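GH127 beta-L-arabinofuranosidase (Geobacillus stearothermophilus, PDB 4QJY) probably hydrolyses beta-L-arabinofuranosidic linkages as a glycoside hydrolase of family GH127. Local coordinates at residues Lys377-Val382 / Ala411-Asn416. Residues are numbered along the deposited sequence; the frame is centred on the assembly and turned at random. Where two conformers were deposited one is given.
Sequences KKFFYV and ACCPPN
Phe379 CA lies 7.3 Å from Pro414 CA and Tyr381 CA 6.5 Å from Cys413 CA, so the loop 377-382 and the turn 411-416 leading into helix 414-422 run in opposite senses; no hydrogen bond joins them. Under one face of Phe379 sits Pro414 CB, 20° off the ring normal and 3.7 Å from Phe379 CZ, a CH-pi contact. Cys413, the helix N-cap, brings SG obliquely to that ring and within 3.3 Å of Phe380 O, whose hydrogen-bond partner is Thr334. Tyr381 CG stands anti to the backbone N (chi1 -159°), which carries the ring across Cys412: Cys412 CB lies 3.7 Å from Tyr381 CE2, over the ring face. Tyr381 OH hydrogen-bonds Glu317. An alanine in place of Tyr381 would probably uncover Cys412 CB and deprive Glu317 of its hydroxyl partner. Distances to Cys412, Cys413 and Pro414 describe one of two deposited conformers, so fine detail is less certain. Cys412 is disulfide-bonded to Cys335, and an acetate ion, probably from the crystallisation liquor, lies about 4 Å from the Cys412 side chain, perhaps marking a pocket. These cysteines probably occupy the place where GH127 relatives bind active-site zinc through thiolates; the disulfide here limits the likeness to location.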
loop_
_atom_site.group_PDB
_atom_site.type_symbol
_atom_site.label_atom_id
_atom_site.label_comp_id
_atom_site.label_asym_id
_atom_site.label_seq_id
_atom_site.Cartn_x
_atom_site.Cartn_y
_atom_site.Cartn_z
ATOM N N LYS A 377 12.973 23.200 13.038
ATOM C CA LYS A 377 14.250 22.549 12.872
ATOM C C LYS A 377 14.169 21.261 12.117
ATOM O O LYS A 377 15.211 20.730 11.734
ATOM C CB LYS A 377 14.822 22.199 14.222
ATOM C CG LYS A 377 15.110 23.371 15.128
ATOM C CD LYS A 377 15.678 22.776 16.406
ATOM C CE LYS A 377 15.415 23.622 17.640
ATOM N NZ LYS A 377 16.557 24.545 17.861
ATOM N N LYS A 378 12.971 20.685 11.997
ATOM C CA LYS A 378 12.803 19.450 11.257
ATOM C C LYS A 378 11.586 19.507 10.371
ATOM O O LYS A 378 10.664 20.299 10.613
ATOM C CB LYS A 378 12.674 18.269 12.215
ATOM C CG LYS A 378 13.938 17.961 12.985
ATOM C CD LYS A 378 13.641 16.908 14.035
ATOM C CE LYS A 378 14.689 16.855 15.106
ATOM N NZ LYS A 378 14.075 16.369 16.381
ATOM N N PHE A 379 11.544 18.586 9.424
ATOM C CA PHE A 379 10.588 18.612 8.309
ATOM C C PHE A 379 10.135 17.242 7.844
ATOM O O PHE A 379 10.834 16.240 8.018
ATOM C CB PHE A 379 11.202 19.300 7.100
ATOM C CG PHE A 379 11.613 20.720 7.372
ATOM C CD1 PHE A 379 12.824 20.991 8.003
ATOM C CD2 PHE A 379 10.777 21.775 7.050
ATOM C CE1 PHE A 379 13.227 22.286 8.260
ATOM C CE2 PHE A 379 11.180 23.069 7.283
ATOM C CZ PHE A 379 12.381 23.321 7.927
ATOM N N PHE A 380 8.934 17.226 7.274
ATOM C CA PHE A 380 8.397 16.079 6.590
ATOM C C PHE A 380 8.471 16.412 5.117
ATOM O O PHE A 380 8.205 17.530 4.709
ATOM C CB PHE A 380 6.902 15.898 6.942
ATOM C CG PHE A 380 6.617 15.118 8.188
ATOM C CD1 PHE A 380 7.352 13.987 8.530
ATOM C CD2 PHE A 380 5.542 15.482 8.998
ATOM C CE1 PHE A 380 7.062 13.270 9.678
ATOM C CE2 PHE A 380 5.206 14.764 10.134
ATOM C CZ PHE A 380 5.987 13.655 10.487
ATOM N N TYR A 381 8.723 15.399 4.315
ATOM C CA TYR A 381 8.488 15.450 2.867
ATOM C C TYR A 381 7.033 15.023 2.600
ATOM O O TYR A 381 6.310 15.658 1.885
ATOM C CB TYR A 381 9.505 14.469 2.264
ATOM C CG TYR A 381 9.855 14.635 0.827
ATOM C CD1 TYR A 381 8.955 14.275 -0.159
ATOM C CD2 TYR A 381 11.123 15.096 0.429
ATOM C CE1 TYR A 381 9.263 14.390 -1.512
ATOM C CE2 TYR A 381 11.451 15.207 -0.936
ATOM C CZ TYR A 381 10.496 14.841 -1.903
ATOM O OH TYR A 381 10.740 14.910 -3.266
ATOM N N VAL A 382 6.608 13.946 3.255
ATOM C CA VAL A 382 5.303 13.305 3.119
ATOM C C VAL A 382 4.421 13.629 4.303
ATOM O O VAL A 382 4.891 13.676 5.423
ATOM C CB VAL A 382 5.553 11.790 3.008
ATOM C CG1 VAL A 382 4.353 10.939 3.400
ATOM C CG2 VAL A 382 5.967 11.471 1.580
ATOM N N ALA A 411 15.125 18.019 -3.171
ATOM C CA ALA A 411 14.075 18.373 -4.190
ATOM C C ALA A 411 12.966 19.225 -3.513
ATOM O O ALA A 411 12.775 20.405 -3.825
ATOM C CB ALA A 411 13.488 17.147 -4.900
ATOM N N CYS A 412 12.271 18.590 -2.581
ATOM C CA CYS A 412 11.404 19.289 -1.685
ATOM C C CYS A 412 12.099 19.465 -0.339
ATOM O O CYS A 412 12.766 18.555 0.179
ATOM C CB CYS A 412 10.074 18.541 -1.510
ATOM S SG CYS A 412 8.816 19.470 -0.579
ATOM N N CYS A 413 12.060 20.705 0.118
ATOM C CA CYS A 413 11.453 21.035 1.407
ATOM C C CYS A 413 11.759 22.425 1.917
ATOM O O CYS A 413 10.990 23.345 1.619
ATOM C CB CYS A 413 11.572 19.968 2.517
ATOM S SG CYS A 413 9.999 19.952 3.399
ATOM N N PRO A 414 12.860 22.589 2.673
ATOM C CA PRO A 414 12.779 23.715 3.603
ATOM C C PRO A 414 12.772 25.105 2.951
ATOM O O PRO A 414 11.904 25.898 3.294
ATOM C CB PRO A 414 13.964 23.482 4.567
ATOM C CG PRO A 414 14.456 22.094 4.264
ATOM C CD PRO A 414 14.140 21.878 2.812
ATOM N N PRO A 415 13.717 25.410 2.029
ATOM C CA PRO A 415 13.494 26.722 1.403
ATOM C C PRO A 415 12.194 26.807 0.597
ATOM O O PRO A 415 11.678 27.913 0.397
ATOM C CB PRO A 415 14.738 26.916 0.517
ATOM C CG PRO A 415 15.794 26.218 1.287
ATOM C CD PRO A 415 15.114 24.967 1.785
ATOM N N ASN A 416 11.652 25.668 0.187
ATOM C CA ASN A 416 10.372 25.701 -0.452
ATOM C C ASN A 416 9.274 26.200 0.522
ATOM O O ASN A 416 8.490 27.106 0.200
ATOM C CB ASN A 416 10.068 24.366 -1.073
ATOM C CG ASN A 416 9.720 24.504 -2.534
ATOM O OD1 ASN A 416 10.556 24.219 -3.409
ATOM N ND2 ASN A 416 8.501 24.997 -2.814
#